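Local coordinates for iron-binding protein (Staphylococcus epidermidis, PDB 4M7O) that probably binds iron, perhaps as a chelate, outside the cell membrane and hands it to an ABC-type importer, as periplasmic binding protein relatives do, at residues 148-153 against 266-271; 161-166 against 184-189; 51-56 against 257-262; 32-37 against 261-266; 118-123 against 141-146. One frame throughout, in Å; residues are numbered along the deposited sequence.

Interaction 1: 148-153 against 266-271; sequences DKIINS and EGLKDL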
# COMPACT_ATOMS: atom_id res chain seq x y z
N ASP A 148 15.65 -1.82 6.27
CA ASP A 148 16.51 -2.55 7.20
C ASP A 148 16.81 -1.74 8.45
O ASP A 148 17.00 -2.30 9.53
CB ASP A 148 17.82 -2.98 6.52
CG ASP A 148 17.59 -3.95 5.38
OD1 ASP A 148 16.44 -4.42 5.20
OD2 ASP A 148 18.57 -4.25 4.66
N LYS A 149 16.87 -0.42 8.30
CA LYS A 149 17.05 0.46 9.44
C LYS A 149 15.86 0.37 10.41
O LYS A 149 16.07 0.27 11.62
CB LYS A 149 17.23 1.90 8.95
CG LYS A 149 17.69 2.88 9.99
CD LYS A 149 18.13 4.19 9.34
N ILE A 150 14.63 0.39 9.89
CA ILE A 150 13.45 0.24 10.74
C ILE A 150 13.38 -1.15 11.40
O ILE A 150 13.13 -1.27 12.61
CB ILE A 150 12.12 0.50 9.96
CG1 ILE A 150 12.14 1.86 9.27
CG2 ILE A 150 10.91 0.39 10.89
CD1 ILE A 150 12.51 3.02 10.16
N ILE A 151 13.59 -2.19 10.60
CA ILE A 151 13.66 -3.56 11.11
C ILE A 151 14.69 -3.66 12.22
O ILE A 151 14.43 -4.27 13.26
CB ILE A 151 14.02 -4.56 9.99
CG1 ILE A 151 12.90 -4.62 8.95
CG2 ILE A 151 14.31 -5.94 10.57
CD1 ILE A 151 13.19 -5.55 7.79
N ASN A 152 15.85 -3.06 12.02
CA ASN A 152 16.89 -3.09 13.04
C ASN A 152 16.61 -2.21 14.26
O ASN A 152 17.28 -2.33 15.27
CB ASN A 152 18.26 -2.76 12.45
CG ASN A 152 18.94 -3.97 11.86
OD1 ASN A 152 19.54 -4.76 12.59
ND2 ASN A 152 18.85 -4.14 10.55
N SER A 153 15.62 -1.34 14.17
CA SER A 153 15.29 -0.48 15.30
C SER A 153 14.35 -1.18 16.28
O SER A 153 14.00 -0.62 17.31
CB SER A 153 14.61 0.80 14.81
OG SER A 153 13.34 0.49 14.27
N GLU A 266 8.65 4.36 5.62
CA GLU A 266 7.89 5.24 6.48
C GLU A 266 6.63 4.53 6.98
O GLU A 266 6.30 4.60 8.17
CB GLU A 266 7.58 6.55 5.75
CG GLU A 266 8.85 7.24 5.25
CD GLU A 266 8.59 8.44 4.34
OE1 GLU A 266 7.40 8.79 4.14
OE2 GLU A 266 9.57 9.03 3.83
N GLY A 267 5.95 3.80 6.10
CA GLY A 267 4.81 3.00 6.50
C GLY A 267 5.18 1.94 7.51
O GLY A 267 4.50 1.77 8.52
N LEU A 268 6.28 1.23 7.25
CA LEU A 268 6.76 0.22 8.18
C LEU A 268 7.09 0.84 9.53
O LEU A 268 6.86 0.23 10.58
CB LEU A 268 8.00 -0.49 7.62
CG LEU A 268 8.48 -1.70 8.41
CD1 LEU A 268 7.48 -2.83 8.28
CD2 LEU A 268 9.84 -2.16 7.94
N LYS A 269 7.63 2.06 9.51
CA LYS A 269 7.99 2.75 10.75
C LYS A 269 6.76 3.09 11.58
O LYS A 269 6.79 3.03 12.81
CB LYS A 269 8.76 4.03 10.46
CG LYS A 269 9.30 4.72 11.72
CD LYS A 269 9.92 6.06 11.38
CE LYS A 269 10.50 6.73 12.60
NZ LYS A 269 11.18 8.01 12.23
N ASP A 270 5.68 3.48 10.90
CA ASP A 270 4.44 3.81 11.59
C ASP A 270 3.94 2.60 12.35
O ASP A 270 3.61 2.70 13.53
CB ASP A 270 3.37 4.26 10.58
CG ASP A 270 3.61 5.67 10.07
OD1 ASP A 270 4.50 6.35 10.63
OD2 ASP A 270 2.92 6.09 9.12
N LEU A 271 3.90 1.47 11.66
CA LEU A 271 3.47 0.20 12.24
C LEU A 271 4.36 -0.20 13.41
O LEU A 271 3.88 -0.69 14.43
CB LEU A 271 3.46 -0.89 11.17
CG LEU A 271 2.35 -1.94 11.28
CD1 LEU A 271 0.99 -1.26 11.26
CD2 LEU A 271 2.46 -2.94 10.14

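Interaction 2: 161-166 against 184-189; sequences QEVFME and DMLEKL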
# COMPACT_ATOMS: atom_id res chain seq x y z
N GLN A 161 4.59 -10.38 20.79
CA GLN A 161 3.29 -9.71 20.76
C GLN A 161 2.41 -10.09 19.58
O GLN A 161 2.87 -10.09 18.43
CB GLN A 161 3.47 -8.20 20.79
CG GLN A 161 3.82 -7.65 22.16
CD GLN A 161 4.00 -6.16 22.12
OE1 GLN A 161 3.42 -5.43 22.92
NE2 GLN A 161 4.80 -5.69 21.16
N GLU A 162 1.13 -10.38 19.87
CA GLU A 162 0.16 -10.76 18.85
C GLU A 162 -0.76 -9.60 18.43
O GLU A 162 -1.43 -8.97 19.25
CB GLU A 162 -0.65 -11.99 19.29
CG GLU A 162 0.21 -13.16 19.78
CD GLU A 162 -0.36 -14.52 19.41
OE1 GLU A 162 0.38 -15.52 19.51
OE2 GLU A 162 -1.55 -14.59 19.03
N VAL A 163 -0.78 -9.33 17.13
CA VAL A 163 -1.44 -8.14 16.60
C VAL A 163 -2.64 -8.52 15.74
O VAL A 163 -2.54 -9.39 14.87
CB VAL A 163 -0.47 -7.34 15.74
CG1 VAL A 163 -1.17 -6.11 15.16
CG2 VAL A 163 0.77 -6.95 16.55
N PHE A 164 -3.78 -7.88 16.01
CA PHE A 164 -4.96 -8.06 15.19
C PHE A 164 -5.08 -6.87 14.25
O PHE A 164 -5.12 -5.72 14.70
CB PHE A 164 -6.21 -8.18 16.07
CG PHE A 164 -7.49 -8.20 15.29
CD1 PHE A 164 -7.88 -9.33 14.59
CD2 PHE A 164 -8.32 -7.09 15.26
CE1 PHE A 164 -9.06 -9.34 13.86
CE2 PHE A 164 -9.50 -7.12 14.52
CZ PHE A 164 -9.86 -8.23 13.83
N MSE A 165 -5.10 -7.14 12.95
CA MSE A 165 -5.24 -6.08 11.95
C MSE A 165 -6.70 -6.05 11.54
O MSE A 165 -7.22 -7.02 10.97
CB MSE A 165 -4.38 -6.37 10.72
CG MSE A 165 -2.91 -6.63 11.01
SE MSE A 165 -1.93 -5.03 11.56
CE MSE A 165 -2.28 -3.91 10.01
N GLU A 166 -7.38 -4.95 11.83
CA GLU A 166 -8.77 -4.82 11.44
C GLU A 166 -8.86 -4.03 10.14
O GLU A 166 -8.61 -2.82 10.14
CB GLU A 166 -9.54 -4.11 12.55
CG GLU A 166 -11.02 -3.99 12.27
CD GLU A 166 -11.81 -3.64 13.52
OE1 GLU A 166 -11.31 -3.90 14.64
OE2 GLU A 166 -12.93 -3.11 13.38
N ASP A 184 3.08 -9.19 6.00
CA ASP A 184 4.51 -9.21 5.75
C ASP A 184 5.21 -8.16 6.61
O ASP A 184 6.31 -8.40 7.11
CB ASP A 184 4.83 -8.98 4.27
CG ASP A 184 6.32 -9.12 3.98
OD1 ASP A 184 6.93 -10.09 4.46
OD2 ASP A 184 6.87 -8.25 3.28
N MSE A 185 4.56 -7.01 6.79
CA MSE A 185 5.12 -5.96 7.63
C MSE A 185 5.29 -6.46 9.07
O MSE A 185 6.36 -6.33 9.66
CB MSE A 185 4.28 -4.69 7.57
CG MSE A 185 4.26 -4.03 6.20
SE MSE A 185 3.34 -2.31 6.23
CE MSE A 185 1.80 -2.78 5.15
N LEU A 186 4.23 -7.06 9.61
CA LEU A 186 4.30 -7.69 10.93
C LEU A 186 5.47 -8.65 11.04
O LEU A 186 6.21 -8.61 12.02
CB LEU A 186 3.00 -8.44 11.23
CG LEU A 186 1.77 -7.57 11.47
CD1 LEU A 186 0.52 -8.43 11.73
CD2 LEU A 186 2.03 -6.63 12.64
N GLU A 187 5.64 -9.51 10.04
CA GLU A 187 6.69 -10.53 10.12
C GLU A 187 8.07 -9.89 10.09
O GLU A 187 8.98 -10.35 10.78
CB GLU A 187 6.52 -11.58 9.03
CG GLU A 187 5.26 -12.43 9.17
CD GLU A 187 5.22 -13.59 8.19
OE1 GLU A 187 6.10 -13.65 7.30
OE2 GLU A 187 4.30 -14.44 8.30
N LYS A 188 8.22 -8.83 9.31
CA LYS A 188 9.49 -8.10 9.26
C LYS A 188 9.79 -7.42 10.59
O LYS A 188 10.95 -7.26 10.97
CB LYS A 188 9.48 -7.07 8.12
CG LYS A 188 10.13 -7.55 6.83
CD LYS A 188 9.63 -8.93 6.46
CE LYS A 188 10.35 -9.48 5.24
NZ LYS A 188 9.73 -10.76 4.80
N LEU A 189 8.73 -7.04 11.30
CA LEU A 189 8.88 -6.35 12.57
C LEU A 189 8.93 -7.34 13.73
O LEU A 189 8.89 -6.94 14.89
CB LEU A 189 7.75 -5.34 12.76
CG LEU A 189 7.85 -4.17 11.77
CD1 LEU A 189 6.70 -3.19 11.97
CD2 LEU A 189 9.19 -3.48 11.92

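Interaction 3: 51-56 against 257-262; sequences VDDYPK and VSRPGP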
# COMPACT_ATOMS: atom_id res chain seq x y z
N VAL A 51 -5.57 11.68 -7.75
CA VAL A 51 -5.19 11.48 -6.35
C VAL A 51 -3.68 11.39 -6.13
O VAL A 51 -3.23 11.05 -5.05
CB VAL A 51 -5.90 10.26 -5.72
CG1 VAL A 51 -7.40 10.49 -5.68
CG2 VAL A 51 -5.57 8.97 -6.50
N ASP A 52 -2.88 11.71 -7.14
CA ASP A 52 -1.43 11.77 -6.95
C ASP A 52 -1.04 12.93 -6.03
O ASP A 52 -1.50 14.06 -6.21
CB ASP A 52 -0.71 11.87 -8.30
CG ASP A 52 -0.50 10.51 -8.94
OD1 ASP A 52 -1.46 9.95 -9.51
OD2 ASP A 52 0.62 9.98 -8.84
N ASP A 53 -0.20 12.64 -5.03
CA ASP A 53 0.09 13.56 -3.92
C ASP A 53 1.59 13.67 -3.63
O ASP A 53 1.99 14.34 -2.67
CB ASP A 53 -0.62 13.09 -2.65
CG ASP A 53 -0.42 11.59 -2.37
OD1 ASP A 53 0.56 10.98 -2.87
OD2 ASP A 53 -1.26 11.00 -1.65
N TYR A 54 2.40 13.00 -4.43
CA TYR A 54 3.83 12.95 -4.17
C TYR A 54 4.58 12.74 -5.48
O TYR A 54 4.19 11.90 -6.29
CB TYR A 54 4.16 11.82 -3.16
CG TYR A 54 5.53 11.97 -2.53
CD1 TYR A 54 6.67 11.44 -3.12
CD2 TYR A 54 5.69 12.66 -1.33
CE1 TYR A 54 7.93 11.60 -2.53
CE2 TYR A 54 6.94 12.82 -0.74
CZ TYR A 54 8.05 12.28 -1.34
OH TYR A 54 9.28 12.45 -0.74
N PRO A 55 5.66 13.48 -5.68
CA PRO A 55 6.21 14.46 -4.73
C PRO A 55 5.46 15.79 -4.74
O PRO A 55 4.38 15.88 -5.32
CB PRO A 55 7.64 14.67 -5.23
CG PRO A 55 7.55 14.41 -6.71
CD PRO A 55 6.56 13.26 -6.83
N LYS A 56 6.03 16.79 -4.08
CA LYS A 56 5.42 18.11 -3.99
C LYS A 56 5.15 18.61 -5.40
O LYS A 56 6.03 18.52 -6.27
CB LYS A 56 6.38 19.06 -3.29
CG LYS A 56 5.91 20.50 -3.22
CD LYS A 56 6.91 21.34 -2.39
CE LYS A 56 6.33 22.67 -1.99
NZ LYS A 56 5.67 23.34 -3.13
N VAL A 257 0.05 3.52 4.52
CA VAL A 257 1.20 2.77 5.01
C VAL A 257 1.61 1.61 4.11
O VAL A 257 2.79 1.26 4.05
CB VAL A 257 1.03 2.27 6.46
CG1 VAL A 257 0.59 3.40 7.33
CG2 VAL A 257 0.05 1.14 6.51
N SER A 258 0.66 1.02 3.39
CA SER A 258 0.99 -0.11 2.54
C SER A 258 1.17 0.30 1.08
O SER A 258 1.16 -0.56 0.19
CB SER A 258 -0.07 -1.22 2.66
OG SER A 258 -1.28 -0.89 2.01
N ARG A 259 1.33 1.59 0.82
CA ARG A 259 1.53 2.03 -0.56
C ARG A 259 2.82 1.42 -1.10
O ARG A 259 3.90 1.67 -0.55
CB ARG A 259 1.60 3.56 -0.66
CG ARG A 259 1.79 4.05 -2.11
CD ARG A 259 1.86 5.57 -2.17
NE ARG A 259 0.59 6.20 -1.79
CZ ARG A 259 0.33 7.50 -1.98
NH1 ARG A 259 1.24 8.30 -2.52
NH2 ARG A 259 -0.85 7.99 -1.62
N PRO A 260 2.71 0.62 -2.18
CA PRO A 260 3.89 -0.09 -2.66
C PRO A 260 4.86 0.81 -3.44
O PRO A 260 5.16 0.53 -4.60
CB PRO A 260 3.30 -1.18 -3.57
CG PRO A 260 1.98 -0.58 -4.06
CD PRO A 260 1.47 0.19 -2.87
N GLY A 261 5.36 1.86 -2.79
CA GLY A 261 6.30 2.76 -3.43
C GLY A 261 7.62 2.89 -2.68
O GLY A 261 7.91 2.13 -1.76
N PRO A 262 8.43 3.87 -3.07
CA PRO A 262 9.76 4.07 -2.49
C PRO A 262 9.72 4.50 -1.02
O PRO A 262 10.77 4.46 -0.38
CB PRO A 262 10.34 5.20 -3.33
CG PRO A 262 9.59 5.11 -4.64
CD PRO A 262 8.20 4.78 -4.21

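Interaction 4: 32-37 against 261-266; sequences NTEILY and GPRIDE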
# COMPACT_ATOMS: atom_id res chain seq x y z
N ASN A 32 3.05 4.15 -8.74
CA ASN A 32 3.68 4.24 -10.06
C ASN A 32 4.36 5.59 -10.26
O ASN A 32 5.52 5.66 -10.69
CB ASN A 32 2.65 4.02 -11.17
CG ASN A 32 2.31 2.55 -11.36
OD1 ASN A 32 2.86 1.68 -10.68
ND2 ASN A 32 1.40 2.27 -12.30
N THR A 33 3.65 6.66 -9.94
CA THR A 33 4.20 8.00 -10.15
C THR A 33 5.43 8.21 -9.29
O THR A 33 6.42 8.77 -9.76
CB THR A 33 3.18 9.07 -9.82
OG1 THR A 33 2.01 8.89 -10.65
CG2 THR A 33 3.76 10.47 -10.08
N GLU A 34 5.39 7.75 -8.04
CA GLU A 34 6.53 7.94 -7.14
C GLU A 34 7.76 7.22 -7.67
O GLU A 34 8.87 7.75 -7.60
CB GLU A 34 6.18 7.46 -5.73
CG GLU A 34 5.15 8.32 -5.03
CD GLU A 34 5.05 8.02 -3.53
OE1 GLU A 34 6.10 7.74 -2.90
OE2 GLU A 34 3.92 8.06 -3.00
N ILE A 35 7.56 6.01 -8.19
CA ILE A 35 8.65 5.19 -8.69
C ILE A 35 9.27 5.81 -9.94
O ILE A 35 10.49 5.85 -10.08
CB ILE A 35 8.15 3.76 -9.03
CG1 ILE A 35 7.70 3.03 -7.75
CG2 ILE A 35 9.24 2.98 -9.76
CD1 ILE A 35 6.95 1.74 -8.03
N LEU A 36 8.42 6.29 -10.85
CA LEU A 36 8.89 6.95 -12.07
C LEU A 36 9.78 8.14 -11.75
O LEU A 36 10.82 8.33 -12.39
CB LEU A 36 7.70 7.41 -12.92
CG LEU A 36 6.98 6.29 -13.67
CD1 LEU A 36 5.68 6.80 -14.32
CD2 LEU A 36 7.94 5.73 -14.74
N TYR A 37 9.38 8.94 -10.77
CA TYR A 37 10.17 10.10 -10.37
C TYR A 37 11.50 9.63 -9.79
O TYR A 37 12.54 10.23 -10.07
CB TYR A 37 9.41 10.96 -9.35
CG TYR A 37 8.71 12.16 -9.95
CD1 TYR A 37 7.45 12.04 -10.50
CD2 TYR A 37 9.30 13.41 -9.94
CE1 TYR A 37 6.79 13.12 -11.02
CE2 TYR A 37 8.65 14.50 -10.48
CZ TYR A 37 7.40 14.35 -11.02
OH TYR A 37 6.75 15.43 -11.56
N GLY A 261 5.36 1.86 -2.79
CA GLY A 261 6.30 2.76 -3.43
C GLY A 261 7.62 2.89 -2.68
O GLY A 261 7.91 2.13 -1.76
N PRO A 262 8.43 3.87 -3.07
CA PRO A 262 9.76 4.07 -2.49
C PRO A 262 9.72 4.50 -1.02
O PRO A 262 10.77 4.46 -0.38
CB PRO A 262 10.34 5.20 -3.33
CG PRO A 262 9.59 5.11 -4.64
CD PRO A 262 8.20 4.78 -4.21
N ARG A 263 8.56 4.90 -0.50
CA ARG A 263 8.49 5.34 0.89
C ARG A 263 7.89 4.30 1.85
O ARG A 263 7.40 4.65 2.92
CB ARG A 263 7.77 6.70 1.00
CG ARG A 263 8.45 7.85 0.22
CD ARG A 263 7.65 9.15 0.29
NE ARG A 263 6.33 9.01 -0.35
CZ ARG A 263 5.20 9.49 0.15
NH1 ARG A 263 5.20 10.17 1.29
NH2 ARG A 263 4.05 9.31 -0.50
N ILE A 264 7.95 3.02 1.47
CA ILE A 264 7.45 1.95 2.34
C ILE A 264 8.09 1.91 3.72
O ILE A 264 7.50 1.38 4.66
CB ILE A 264 7.66 0.54 1.77
CG1 ILE A 264 8.97 0.46 1.00
CG2 ILE A 264 6.47 0.10 0.94
CD1 ILE A 264 9.35 -0.94 0.62
N ASP A 265 9.32 2.41 3.83
CA ASP A 265 10.00 2.40 5.12
C ASP A 265 9.24 3.27 6.12
O ASP A 265 9.16 2.95 7.31
CB ASP A 265 11.45 2.86 4.99
CG ASP A 265 11.56 4.33 4.62
OD1 ASP A 265 11.16 4.68 3.50
OD2 ASP A 265 12.04 5.14 5.45
N GLU A 266 8.65 4.36 5.62
CA GLU A 266 7.89 5.24 6.48
C GLU A 266 6.63 4.53 6.98
O GLU A 266 6.30 4.60 8.17
CB GLU A 266 7.58 6.55 5.75
CG GLU A 266 8.85 7.24 5.25
CD GLU A 266 8.59 8.44 4.34
OE1 GLU A 266 7.40 8.79 4.14
OE2 GLU A 266 9.57 9.03 3.83
O HOH W 1 6.03 5.29 -1.48

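Interaction 5: 118-123 against 141-146; sequences ETYDTF and DETKHN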
# COMPACT_ATOMS: atom_id res chain seq x y z
N GLU A 118 7.93 -7.95 -3.00
CA GLU A 118 7.18 -7.82 -4.23
C GLU A 118 7.19 -6.37 -4.68
O GLU A 118 7.13 -6.08 -5.87
CB GLU A 118 5.75 -8.33 -4.04
CG GLU A 118 5.61 -9.85 -4.11
CD GLU A 118 4.24 -10.34 -3.66
OE1 GLU A 118 4.16 -11.43 -3.07
OE2 GLU A 118 3.24 -9.62 -3.91
N THR A 119 7.28 -5.46 -3.71
CA THR A 119 7.39 -4.05 -4.02
C THR A 119 8.71 -3.80 -4.77
O THR A 119 8.72 -3.11 -5.79
CB THR A 119 7.34 -3.20 -2.75
OG1 THR A 119 6.08 -3.40 -2.10
CG2 THR A 119 7.52 -1.71 -3.08
N TYR A 120 9.79 -4.38 -4.26
CA TYR A 120 11.09 -4.30 -4.92
C TYR A 120 10.97 -4.87 -6.31
O TYR A 120 11.55 -4.33 -7.26
CB TYR A 120 12.15 -5.08 -4.14
CG TYR A 120 12.43 -4.58 -2.74
CD1 TYR A 120 12.17 -3.25 -2.38
CD2 TYR A 120 12.97 -5.42 -1.78
CE1 TYR A 120 12.44 -2.80 -1.08
CE2 TYR A 120 13.23 -4.98 -0.49
CZ TYR A 120 12.97 -3.67 -0.14
OH TYR A 120 13.25 -3.27 1.14
N ASP A 121 10.22 -5.97 -6.45
CA ASP A 121 9.98 -6.55 -7.77
C ASP A 121 9.44 -5.51 -8.74
O ASP A 121 9.92 -5.43 -9.86
CB ASP A 121 9.00 -7.73 -7.71
CG ASP A 121 9.64 -8.99 -7.19
OD1 ASP A 121 10.89 -9.04 -7.06
OD2 ASP A 121 8.89 -9.96 -6.92
N THR A 122 8.45 -4.73 -8.33
CA THR A 122 7.88 -3.76 -9.27
C THR A 122 8.86 -2.65 -9.61
O THR A 122 8.80 -2.07 -10.70
CB THR A 122 6.56 -3.14 -8.78
OG1 THR A 122 6.82 -2.25 -7.70
CG2 THR A 122 5.57 -4.23 -8.35
N PHE A 123 9.76 -2.33 -8.68
CA PHE A 123 10.78 -1.32 -8.97
C PHE A 123 11.57 -1.79 -10.16
O PHE A 123 11.75 -1.06 -11.13
CB PHE A 123 11.73 -1.10 -7.79
CG PHE A 123 11.08 -0.48 -6.57
CD1 PHE A 123 9.74 -0.12 -6.58
CD2 PHE A 123 11.83 -0.26 -5.42
CE1 PHE A 123 9.15 0.44 -5.45
CE2 PHE A 123 11.24 0.31 -4.29
CZ PHE A 123 9.89 0.66 -4.31
N ASP A 141 18.10 -0.78 -3.75
CA ASP A 141 19.14 -0.80 -2.72
C ASP A 141 18.93 0.25 -1.63
O ASP A 141 19.11 -0.03 -0.45
CB ASP A 141 20.52 -0.64 -3.35
CG ASP A 141 20.93 -1.85 -4.17
OD1 ASP A 141 20.41 -2.95 -3.90
OD2 ASP A 141 21.76 -1.69 -5.09
N GLU A 142 18.53 1.45 -2.03
CA GLU A 142 18.34 2.53 -1.06
C GLU A 142 17.10 2.26 -0.21
O GLU A 142 17.07 2.55 0.99
CB GLU A 142 18.22 3.88 -1.76
CG GLU A 142 18.36 5.05 -0.81
CD GLU A 142 17.20 6.03 -0.91
OE1 GLU A 142 17.31 7.13 -0.34
OE2 GLU A 142 16.19 5.68 -1.55
N THR A 143 16.08 1.68 -0.84
CA THR A 143 14.86 1.37 -0.13
C THR A 143 15.10 0.23 0.87
O THR A 143 14.59 0.28 1.99
CB THR A 143 13.75 1.01 -1.11
OG1 THR A 143 13.56 2.09 -2.04
CG2 THR A 143 12.46 0.76 -0.36
N LYS A 144 15.88 -0.78 0.48
CA LYS A 144 16.26 -1.84 1.40
C LYS A 144 16.98 -1.25 2.60
O LYS A 144 16.71 -1.63 3.74
CB LYS A 144 17.18 -2.85 0.70
CG LYS A 144 16.46 -3.95 -0.04
CD LYS A 144 17.41 -4.78 -0.90
CE LYS A 144 16.68 -5.92 -1.61
NZ LYS A 144 17.56 -6.67 -2.56
N HIS A 145 17.88 -0.30 2.35
CA HIS A 145 18.64 0.32 3.43
C HIS A 145 17.71 0.97 4.45
O HIS A 145 17.88 0.79 5.65
CB HIS A 145 19.61 1.37 2.87
CG HIS A 145 20.35 2.12 3.94
ND1 HIS A 145 21.36 1.55 4.68
CD2 HIS A 145 20.21 3.38 4.39
CE1 HIS A 145 21.82 2.44 5.55
NE2 HIS A 145 21.14 3.56 5.39
N ASN A 146 16.73 1.72 3.98
CA ASN A 146 15.81 2.39 4.89
C ASN A 146 14.92 1.42 5.63
O ASN A 146 14.64 1.61 6.82
CB ASN A 146 14.97 3.41 4.13
CG ASN A 146 15.81 4.50 3.50
OD1 ASN A 146 16.85 4.88 4.05
ND2 ASN A 146 15.38 5.00 2.36

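Interaction 1: 148-153 against 266-271
I150 meets L268 and K269 of helix 264-275 through purely apolar contacts. Its CB stands 4.0 Å from L268 CD2, while its CG2 branch, anti to the backbone N, lies against the backbone of the other helix, 3.8 Å from K269 CA. The other branch runs across the lysine at about a right angle, so that I150 CD1 touches K269 CB at 3.9 Å and the start of the extended aliphatic chain, whose far end leads away from segment 148-153. I151 adds a lighter contact: its CG1 comes within 4.1 Å of L268 CD2, so that this one methyl touches both isoleucines. The two short helical segments run nearly parallel, 12° apart, with their axes 9.4 Å apart at closest approach.

No polar bond crosses between the two segments. Within 148-153, near the end of helix 133-152, N152 ND2 donates to D148 O at 2.8 Å from above the carbonyl plane; the same oxygen also accepts from N152 N. Beyond the two segments, S153 O accepts a hydrogen bond from R272, and L268 also packs on M185 and L189.

The contact therefore probably rests on close fit and on partial shielding of the isoleucine methyls from water, and it joins the end of the long helix 133-152 to the C-terminal helix of the chain.

Interaction 2: 161-166 against 184-189
L186 points its two methyl groups from helix 181-188 at two residues of strand 162-168, one methyl for each. CD2 faces V163, approaching the fork of the valine: it lies 4.0 Å from V163 CB and 4.1 Å from both V163 CG1 and V163 CG2, the two side chains meeting at a slant. CD1 goes to selenomethionine M165, 3.9 Å from M165 CG, with the selenium of M165 a little farther off. Here the two chains slide past each other in opposite directions, and bends at chi2 (-71°) and chi3 (-57°) leave CG, not the tip, as the nearest atom of M165. V163 and M165 can share one leucine because alternate residues of a strand turn to the same side; F164, between them, turns to the other. The contact is entirely apolar and buried.

This is a helix lying on one face of a mixed sheet, in the manner of an alpha/beta lobe. Strand 162-168 has strand 192-193 and strand 216-219 as parallel neighbours, and V163 also packs on I216 and I218. Helix 264-275 touches the same helix, with I275 on L186 and L268 and L271 on M185.

Interaction 3: 51-56 against 257-262
The guanidinium group of R259 and the carboxylate of D53 meet edge to edge and nearly coplanar, their planes 12° apart. R259 presents its end, with NH1 and NH2 each serving one oxygen. NH1 of R259 donates to D53 OD1 at 2.8 Å, almost straight at 176°, and R259 NH2 to D53 OD2 at 3.0 Å. Both oxygens use their syn lone pairs, and both lie close to the guanidinium plane, giving a classic bidentate salt bridge. The ring of Y54, next along the chain, has P55 CB over one face, offset toward the rim, after a cis peptide bond; the same ring makes a cation-pi contact with R263.

The side chains come from opposite directions. R259 starts with CG anti to its own N and bends only at chi3 (-65°), whereas D53 CG sits in the crowded position between N and the carbonyl carbon. Two further carboxylates reach the arginine: E256 pairs with NH2 and E34 with NH1, so one guanidinium serves three acids, which probably offsets their mutual repulsion.

Both segments are essentially loops. The one carrying D53 links strand 45-49 to strand 63-65 of the parallel sheet; the other, where P260 centres an inverse gamma turn, starts at the end of helix 254-257 and leads toward helix 264-275. Helix 30-38 adjoins both, with its E34 touching Y54 and P262.

Interaction 4: 32-37 against 261-266
E34 leaves its helix with CG anti to the carbonyl carbon (chi1 -69°) and then runs extended, which carries its carboxylate to R263, whose own chain bends at chi3 (-63°) to turn its NE side to the acid. The grip is side-on: R263 NE donates to E34 OE1 at 2.9 Å and R263 NH2 to E34 OE2 at 2.8 Å, both nearly straight. Each oxygen lies in the guanidinium plane, but the nitrogens reach it from above the carboxylate plane, the two groups being turned 42° apart. A water donates to E34 OE1 and accepts from R263 N, tying the acid to the N-cap position of helix 264-275 as well. R259 pairs with OE2, so the glutamate faces two arginines.

Here the C-terminal helix begins beside helix 30-38 of the lobe built on the five-stranded parallel sheet, while farther along, its L268 and L271 pack on M185 of helix 181-188. A type I beta turn from G261 to I264 leads into it. P262, in that turn, sets its CD against helix 30-38, 3.7 Å from E34 CB and 4.0 Å from I35 CG1; the proline and I35 cross at about a right angle. I35 also packs on F123 and I126 of helix 116-129.

Interaction 5: 118-123 against 141-146
Y120 reaches from helix 116-129 to T143 and K144 of helix 133-152, the next helix in the chain. The pair forms an antiparallel helical hairpin, its short segments 158° apart in direction with axes 11.0 Å apart. From CB, with CG anti to the carbonyl carbon (chi1 -63°), the tyrosine is directed toward helix 133-152. Partway out its ring divides the two partners. On one side CE1 meets T143 CG2 at 3.6 Å, the methyl lying near the ring plane at the edge. On the other, Y120 CD2 lies 3.7 Å from K144 CE, and Y120 CE2 is 3.4 Å from K144 CG. The extended lysine chain thus passes along that part of the ring at a slant. At the tip, Y120 OH reaches the other helix's backbone, 3.3 Å from K144 CA.

F123, one turn further on, also touches T143. One face of its ring has T119 O over it, offset toward the rim, an oxygen that also accepts from F123 N and T122 OG1. I264 packs on both Y120 and T143. The threonine hydroxyl bonds back to L139 O within its own helix, and T143 OG1 lies 3.7 Å from F123 CE2.

Overall arrangement
Along the chain, interaction 5 closes first and interaction 2 follows helix 133-152; interactions 1, 3 and 4 all close near the C-terminus, on residues 257-271. Helix 264-275 serves interactions 1 and 4, and helix 133-152 serves interactions 1 and 5. Interactions 3 and 4 have centres about 6 Å apart and share G261 and P262, whereas the centre of interaction 2 lies about 22 Å from the centre of either. Interactions 3 and 4 tie the C-terminal region to the lobe with the parallel sheet, interaction 2 belongs to the lobe with the mixed sheet, and interactions 1 and 5 lie along the long helix that spans them, consistent with the helix-linked two-lobed binding proteins of this family.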